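Local coordinates for catalase (Exiguobacterium oxidotolerans, PDB 2J2M), which catalyses the breakdown of hydrogen peroxide to water and oxygen at a buried haem, as a tetrameric monofunctional catalase, at residues F315-L320 against F337-T342; V427-T432 against R465-L470. All blocks are in the same frame, centred on the assembly; numbering follows the deposited sequence.

Contact 1: F315-L320 against F337-T342. With HEM (protoporphyrin IX containing Fe), chain E.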
loop_
_atom_site.group_PDB
_atom_site.type_symbol
_atom_site.label_atom_id
_atom_site.label_comp_id
_atom_site.label_asym_id
_atom_site.label_seq_id
_atom_site.Cartn_x
_atom_site.Cartn_y
_atom_site.Cartn_z
ATOM N N PHE A 315 2.779 18.785 -5.297
ATOM C CA PHE A 315 2.268 20.151 -5.266
ATOM C C PHE A 315 0.738 20.166 -5.331
ATOM O O PHE A 315 0.116 19.236 -5.842
ATOM C CB PHE A 315 2.755 20.975 -6.450
ATOM C CG PHE A 315 4.222 20.891 -6.744
ATOM C CD1 PHE A 315 5.094 21.873 -6.281
ATOM C CD2 PHE A 315 4.716 19.900 -7.593
ATOM C CE1 PHE A 315 6.449 21.832 -6.621
ATOM C CE2 PHE A 315 6.056 19.855 -7.936
ATOM C CZ PHE A 315 6.932 20.818 -7.445
ATOM N N ASN A 316 0.142 21.248 -4.839
ATOM C CA ASN A 316 -1.313 21.436 -4.865
ATOM C C ASN A 316 -1.595 22.928 -4.972
ATOM O O ASN A 316 -1.109 23.690 -4.144
ATOM C CB ASN A 316 -1.984 20.834 -3.603
ATOM C CG ASN A 316 -3.517 20.967 -3.617
ATOM O OD1 ASN A 316 -4.074 21.714 -4.413
ATOM N ND2 ASN A 316 -4.192 20.247 -2.735
ATOM N N PRO A 317 -2.334 23.354 -6.018
ATOM C CA PRO A 317 -2.646 24.801 -6.205
ATOM C C PRO A 317 -3.444 25.410 -5.050
ATOM O O PRO A 317 -3.477 26.619 -4.889
ATOM C CB PRO A 317 -3.488 24.840 -7.493
ATOM C CG PRO A 317 -3.904 23.407 -7.758
ATOM C CD PRO A 317 -2.868 22.518 -7.115
ATOM N N GLY A 318 -4.097 24.574 -4.260
ATOM C CA GLY A 318 -4.823 25.072 -3.120
ATOM C C GLY A 318 -4.006 24.937 -1.861
ATOM O O GLY A 318 -4.561 25.028 -0.767
ATOM N N VAL A 319 -2.703 24.669 -2.007
ATOM C CA VAL A 319 -1.747 24.816 -0.909
ATOM C C VAL A 319 -1.240 26.276 -0.946
ATOM O O VAL A 319 -0.314 26.633 -1.680
ATOM C CB VAL A 319 -0.637 23.718 -0.943
ATOM C CG1 VAL A 319 0.573 24.072 -0.043
ATOM C CG2 VAL A 319 -1.220 22.398 -0.495
ATOM N N LEU A 320 -1.902 27.121 -0.156
ATOM C CA LEU A 320 -1.687 28.574 -0.216
ATOM C C LEU A 320 -1.281 29.114 1.131
ATOM O O LEU A 320 -1.594 28.505 2.138
ATOM C CB LEU A 320 -2.973 29.273 -0.664
ATOM C CG LEU A 320 -3.551 28.847 -2.015
ATOM C CD1 LEU A 320 -4.889 29.493 -2.169
ATOM C CD2 LEU A 320 -2.627 29.285 -3.115
ATOM N N PHE A 337 -8.794 19.394 -3.937
ATOM C CA PHE A 337 -8.904 18.054 -3.360
ATOM C C PHE A 337 -7.940 17.051 -3.982
ATOM O O PHE A 337 -7.273 16.300 -3.272
ATOM C CB PHE A 337 -10.343 17.495 -3.479
ATOM C CG PHE A 337 -10.451 16.004 -3.169
ATOM C CD1 PHE A 337 -10.231 15.528 -1.881
ATOM C CD2 PHE A 337 -10.759 15.085 -4.186
ATOM C CE1 PHE A 337 -10.313 14.170 -1.612
ATOM C CE2 PHE A 337 -10.860 13.712 -3.936
ATOM C CZ PHE A 337 -10.628 13.246 -2.655
ATOM N N SER A 338 -7.899 17.046 -5.306
ATOM C CA SER A 338 -7.308 15.963 -6.103
ATOM C C SER A 338 -5.838 15.722 -5.838
ATOM O O SER A 338 -5.432 14.578 -5.676
ATOM C CB SER A 338 -7.509 16.258 -7.592
ATOM O OG SER A 338 -7.011 15.212 -8.423
ATOM N N TYR A 339 -5.052 16.800 -5.792
ATOM C CA TYR A 339 -3.590 16.729 -5.698
ATOM C C TYR A 339 -3.104 16.038 -4.434
ATOM O O TYR A 339 -2.397 15.027 -4.515
ATOM C CB TYR A 339 -2.959 18.130 -5.857
ATOM C CG TYR A 339 -2.997 18.652 -7.288
ATOM C CD1 TYR A 339 -1.858 18.667 -8.084
ATOM C CD2 TYR A 339 -4.199 19.102 -7.841
ATOM C CE1 TYR A 339 -1.918 19.173 -9.408
ATOM C CE2 TYR A 339 -4.280 19.565 -9.102
ATOM C CZ TYR A 339 -3.150 19.602 -9.910
ATOM O OH TYR A 339 -3.296 20.077 -11.194
ATOM N N SER A 340 -3.505 16.568 -3.284
ATOM C CA SER A 340 -3.141 16.025 -1.991
ATOM C C SER A 340 -3.713 14.616 -1.829
ATOM O O SER A 340 -3.088 13.749 -1.196
ATOM C CB SER A 340 -3.677 16.938 -0.869
ATOM O OG SER A 340 -3.060 18.215 -0.928
ATOM N N ASP A 341 -4.899 14.407 -2.409
ATOM C CA ASP A 341 -5.603 13.126 -2.322
ATOM C C ASP A 341 -4.827 12.055 -3.034
ATOM O O ASP A 341 -4.676 10.973 -2.511
ATOM C CB ASP A 341 -6.994 13.189 -2.960
ATOM C CG ASP A 341 -7.629 11.810 -3.074
ATOM O OD1 ASP A 341 -7.677 11.122 -2.048
ATOM O OD2 ASP A 341 -8.046 11.387 -4.177
ATOM N N THR A 342 -4.362 12.358 -4.246
ATOM C CA THR A 342 -3.564 11.417 -5.030
ATOM C C THR A 342 -2.171 11.208 -4.441
ATOM O O THR A 342 -1.603 10.148 -4.585
ATOM C CB THR A 342 -3.427 11.874 -6.498
ATOM O OG1 THR A 342 -3.021 10.757 -7.321
ATOM C CG2 THR A 342 -2.431 13.060 -6.635
HETATM C CHA HEM E . -0.659 16.982 -12.024
HETATM C CHB HEM E . -1.388 21.309 -14.163
HETATM C CHC HEM E . -6.139 20.471 -14.104
HETATM C CHD HEM E . -5.474 16.538 -11.395
HETATM C C1A HEM E . -0.432 18.244 -12.566
HETATM C C2A HEM E . 0.850 18.932 -12.700
HETATM C C3A HEM E . 0.642 20.131 -13.294
HETATM C C4A HEM E . -0.769 20.240 -13.561
HETATM C CMA HEM E . 1.679 21.224 -13.649
HETATM C CAA HEM E . 2.205 18.336 -12.238
HETATM C CBA HEM E . 2.589 18.737 -10.812
HETATM C CGA HEM E . 3.950 18.132 -10.545
HETATM O O1A HEM E . 4.061 17.203 -9.701
HETATM O O2A HEM E . 4.931 18.568 -11.206
HETATM C C1B HEM E . -2.739 21.499 -14.280
HETATM C C2B HEM E . -3.413 22.729 -14.667
HETATM C C3B HEM E . -4.721 22.470 -14.648
HETATM C C4B HEM E . -4.914 21.096 -14.251
HETATM C CMB HEM E . -2.748 24.096 -14.989
HETATM C CAB HEM E . -5.872 23.449 -14.931
HETATM C CBB HEM E . -5.819 24.322 -15.931
HETATM C C1C HEM E . -6.411 19.399 -13.297
HETATM C C2C HEM E . -7.711 18.971 -12.819
HETATM C C3C HEM E . -7.498 17.880 -12.057
HETATM C C4C HEM E . -6.074 17.587 -12.045
HETATM C CMC HEM E . -9.079 19.665 -13.096
HETATM C CAC HEM E . -8.549 17.013 -11.324
HETATM C CBC HEM E . -9.115 17.415 -10.180
HETATM C C1D HEM E . -4.131 16.244 -11.320
HETATM C C2D HEM E . -3.570 15.105 -10.621
HETATM C C3D HEM E . -2.060 15.251 -10.806
HETATM C C4D HEM E . -1.864 16.458 -11.602
HETATM C CMD HEM E . -4.346 14.012 -9.812
HETATM C CAD HEM E . -0.960 14.324 -10.258
HETATM C CBD HEM E . -0.324 15.032 -9.059
HETATM C CGD HEM E . 0.547 14.105 -8.234
HETATM O O1D HEM E . 0.548 12.842 -8.417
HETATM O O2D HEM E . 1.246 14.646 -7.351
HETATM N NA HEM E . -1.388 19.089 -13.102
HETATM N NB HEM E . -3.682 20.523 -14.040
HETATM N NC HEM E . -5.446 18.538 -12.802
HETATM N ND HEM E . -3.107 17.004 -11.864
HETATM FE FE HEM E . -3.406 18.916 -12.679
#
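Tyr339 OH lies 1.9 Å from HEM FE, a coordination bond; in catalases this tyrosine is the proximal ligand. The phenol ring is held on both faces. Over one, Pro317 CD stands 3.7 Å from the Tyr339 ring centroid and 9° off the ring normal, a well-centred CH-pi contact; over the opposite face, displaced toward the rim, lies HEM C1D of a pyrrole ring. With CG anti to the carbonyl carbon, Tyr339 leaves helix 330-346 toward the loop 315-320 and lays its ring between proline and porphyrin, which restricts its swing to either side. At the haem's margin, the edge of the Phe315 ring meets a propionate, Phe315 CD2 lying 3.5 Å from HEM O1A.

One shell out, Asn316 ties the loop to the helix. Its CG is anti to the backbone N (chi1 -178°), which places the amide beside Tyr339 CB, and Asn316 ND2 donates to Ser340 OG at 2.9 Å; the bond is nearly straight (168°) and the hydroxyl lies in the amide plane. ND2 also bonds Leu336 O, so this buried nitrogen grips the helix twice. The other end of the amide turns back on its own loop: Asn316 OD1 accepts from Gly318 N at 2.9 Å from above the carbonyl plane, closing an Asx turn within the type I turn that carries Pro317. These bonds are consistent with the amide holding in place the turn whose proline lies over the tyrosine.

Arg335 NE is hydrogen-bonded to Tyr339 OH, and its positive charge would probably favour the phenolate and lower the phenol's pKa. A tyrosinate ligand from this helix, paired with a nearby arginine, is the hallmark of the proximal haem site of monofunctional catalases.

Contact 2: V427-T432 against R465-L470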
loop_
_atom_site.group_PDB
_atom_site.type_symbol
_atom_site.label_atom_id
_atom_site.label_comp_id
_atom_site.label_asym_id
_atom_site.label_seq_id
_atom_site.Cartn_x
_atom_site.Cartn_y
_atom_site.Cartn_z
ATOM N N VAL A 427 -8.530 34.890 -29.975
ATOM C CA VAL A 427 -7.196 34.274 -29.894
ATOM C C VAL A 427 -6.668 33.964 -31.290
ATOM O O VAL A 427 -5.519 34.299 -31.597
ATOM C CB VAL A 427 -7.136 33.006 -28.973
ATOM C CG1 VAL A 427 -5.785 32.271 -29.140
ATOM C CG2 VAL A 427 -7.379 33.371 -27.491
ATOM N N TYR A 428 -7.491 33.358 -32.148
ATOM C CA TYR A 428 -7.032 33.109 -33.519
ATOM C C TYR A 428 -6.573 34.410 -34.227
ATOM O O TYR A 428 -5.462 34.476 -34.786
ATOM C CB TYR A 428 -8.093 32.387 -34.358
ATOM C CG TYR A 428 -7.654 32.138 -35.790
ATOM C CD1 TYR A 428 -8.125 32.932 -36.842
ATOM C CD2 TYR A 428 -6.743 31.118 -36.088
ATOM C CE1 TYR A 428 -7.710 32.701 -38.150
ATOM C CE2 TYR A 428 -6.329 30.879 -37.370
ATOM C CZ TYR A 428 -6.807 31.670 -38.403
ATOM O OH TYR A 428 -6.377 31.415 -39.685
ATOM N N ARG A 429 -7.419 35.439 -34.176
ATOM C CA ARG A 429 -7.148 36.695 -34.881
ATOM C C ARG A 429 -6.002 37.512 -34.276
ATOM O O ARG A 429 -5.383 38.311 -34.971
ATOM C CB ARG A 429 -8.429 37.534 -35.051
ATOM C CG ARG A 429 -9.378 36.944 -36.105
ATOM C CD ARG A 429 -10.700 37.684 -36.219
ATOM N NE ARG A 429 -11.455 37.720 -34.964
ATOM C CZ ARG A 429 -12.381 36.830 -34.606
ATOM N NH1 ARG A 429 -13.012 36.977 -33.446
ATOM N NH2 ARG A 429 -12.666 35.783 -35.389
ATOM N N ARG A 430 -5.699 37.278 -32.996
ATOM C CA ARG A 430 -4.522 37.874 -32.358
ATOM C C ARG A 430 -3.168 37.277 -32.804
ATOM O O ARG A 430 -2.116 37.840 -32.507
ATOM C CB ARG A 430 -4.670 37.816 -30.834
ATOM C CG ARG A 430 -5.518 38.951 -30.284
ATOM C CD ARG A 430 -6.168 38.546 -28.985
ATOM N NE ARG A 430 -6.864 39.662 -28.334
ATOM C CZ ARG A 430 -6.282 40.573 -27.550
ATOM N NH1 ARG A 430 -4.975 40.524 -27.306
ATOM N NH2 ARG A 430 -7.022 41.529 -27.004
ATOM N N MET A 431 -3.208 36.154 -33.524
ATOM C CA MET A 431 -1.993 35.434 -33.968
ATOM C C MET A 431 -1.348 36.087 -35.193
ATOM O O MET A 431 -2.051 36.647 -36.036
ATOM C CB MET A 431 -2.322 33.971 -34.339
ATOM C CG MET A 431 -2.720 33.050 -33.196
ATOM S SD MET A 431 -3.130 31.361 -33.745
ATOM C CE MET A 431 -4.009 30.775 -32.296
ATOM N N THR A 432 -0.021 35.979 -35.306
ATOM C CA THR A 432 0.667 36.337 -36.539
ATOM C C THR A 432 0.310 35.313 -37.627
ATOM O O THR A 432 -0.226 34.242 -37.330
ATOM C CB THR A 432 2.197 36.343 -36.367
ATOM O OG1 THR A 432 2.658 35.001 -36.142
ATOM C CG2 THR A 432 2.616 37.239 -35.209
ATOM N N ARG A 465 -17.201 28.651 -36.053
ATOM C CA ARG A 465 -17.898 29.569 -35.137
ATOM C C ARG A 465 -16.971 30.553 -34.433
ATOM O O ARG A 465 -17.386 31.648 -34.055
ATOM C CB ARG A 465 -18.632 28.783 -34.071
ATOM C CG ARG A 465 -19.783 27.990 -34.583
ATOM C CD ARG A 465 -20.411 27.249 -33.426
ATOM N NE ARG A 465 -21.247 26.154 -33.881
ATOM C CZ ARG A 465 -22.301 25.701 -33.212
ATOM N NH1 ARG A 465 -22.655 26.262 -32.052
ATOM N NH2 ARG A 465 -23.016 24.692 -33.711
ATOM N N ALA A 466 -15.729 30.119 -34.224
ATOM C CA ALA A 466 -14.705 30.943 -33.612
ATOM C C ALA A 466 -14.186 31.940 -34.637
ATOM O O ALA A 466 -14.124 33.140 -34.385
ATOM C CB ALA A 466 -13.580 30.067 -33.073
ATOM N N ASP A 467 -13.814 31.425 -35.800
ATOM C CA ASP A 467 -13.383 32.262 -36.886
ATOM C C ASP A 467 -13.757 31.591 -38.197
ATOM O O ASP A 467 -13.321 30.472 -38.473
ATOM C CB ASP A 467 -11.880 32.478 -36.823
ATOM C CG ASP A 467 -11.393 33.410 -37.905
ATOM O OD1 ASP A 467 -10.912 32.912 -38.956
ATOM O OD2 ASP A 467 -11.509 34.637 -37.711
ATOM N N ALA A 468 -14.556 32.288 -38.996
ATOM C CA ALA A 468 -15.106 31.759 -40.239
ATOM C C ALA A 468 -14.037 31.380 -41.258
ATOM O O ALA A 468 -14.163 30.350 -41.911
ATOM C CB ALA A 468 -16.119 32.751 -40.846
ATOM N N SER A 469 -12.988 32.193 -41.389
ATOM C CA SER A 469 -11.928 31.900 -42.363
ATOM C C SER A 469 -11.069 30.694 -41.975
ATOM O O SER A 469 -10.683 29.909 -42.848
ATOM C CB SER A 469 -11.064 33.127 -42.676
ATOM O OG SER A 469 -10.162 33.428 -41.635
ATOM N N LEU A 470 -10.787 30.524 -40.681
ATOM C CA LEU A 470 -10.106 29.308 -40.223
ATOM C C LEU A 470 -10.940 28.078 -40.561
ATOM O O LEU A 470 -10.410 27.076 -41.061
ATOM C CB LEU A 470 -9.808 29.337 -38.710
ATOM C CG LEU A 470 -9.297 28.005 -38.112
ATOM C CD1 LEU A 470 -7.937 27.541 -38.727
ATOM C CD2 LEU A 470 -9.221 28.044 -36.588
#
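The Tyr428 ring carries Leu470 on one face: Leu470 CB stands 4.0 Å from the ring centroid and 17° off its normal, a CH-pi contact displaced toward the CZ rim. The methyls reach the rim, Leu470 CD1 near Tyr428 CE2 and Leu470 CD2 near Tyr428 CD2. On the CD1-CE1 side comes the carboxylate of Asp467, its plane turned 41° from the ring and Asp467 OD1 only 3.3 Å from Tyr428 CE1. The second flat group, the Arg429 guanidinium, is met at its edge, where Asp467 OD2 and Ala466 O both lie near its plane.

Torsions bring these groups together. Tyr428 extends with CG anti to the backbone N straight at the junction of helices 453-466 and 468-477, whereas Arg429 bends at chi3 (-59°) and brings NH2 back to the same junction. There Arg429 NH2 forms a salt bridge with Asp467 OD2 at 2.8 Å, Asp467 OD2 offering its anti lone pair, and a longer bond of 3.2 Å to Ala466 O, on a lone pair in the carbonyl plane.

Asp467 is the N-cap of helix 468-477. Its OD1 accepts from Leu470 N at 2.9 Å through the anti lone pair and from Ser469 OG at 2.8 Å through the syn one, so each carboxylate oxygen has its own task. An alanine here would remove the helix cap and the salt bridge together, and would probably loosen the join between the two helices and helix 422-430.

Three bonds thus grip the buried carboxylate, one from a cation and one from the first turn of a helix, whose dipole would probably add to this; together they would be expected to keep Asp467 ionised, with the arginine offsetting its charge where helix 422-430 meets the helical junction.

In the fold
The two contacts follow one another along the chain without interleaving: contact 1 closes before contact 2 opens, the first in the catalase core region of the sequence and the second in the C-terminal catalase-related helical region. Their centres are 35 Å apart and their nearest atoms about 21 Å, so they do not touch. Contact 1, its centre about 10 Å from the chain centre, joins the loop before strand 324-326 to helix 330-346 at the haem. Contact 2, about 28 Å out, joins helix 422-430 to the junction of helices 453-466 and 468-477. Residues of three other subunits pack against contact 1, whereas no other chain of the assembly touches contact 2, so contact 1 sits at the haem and the subunit interfaces, contact 2 among C-terminal helices that meet within one chain.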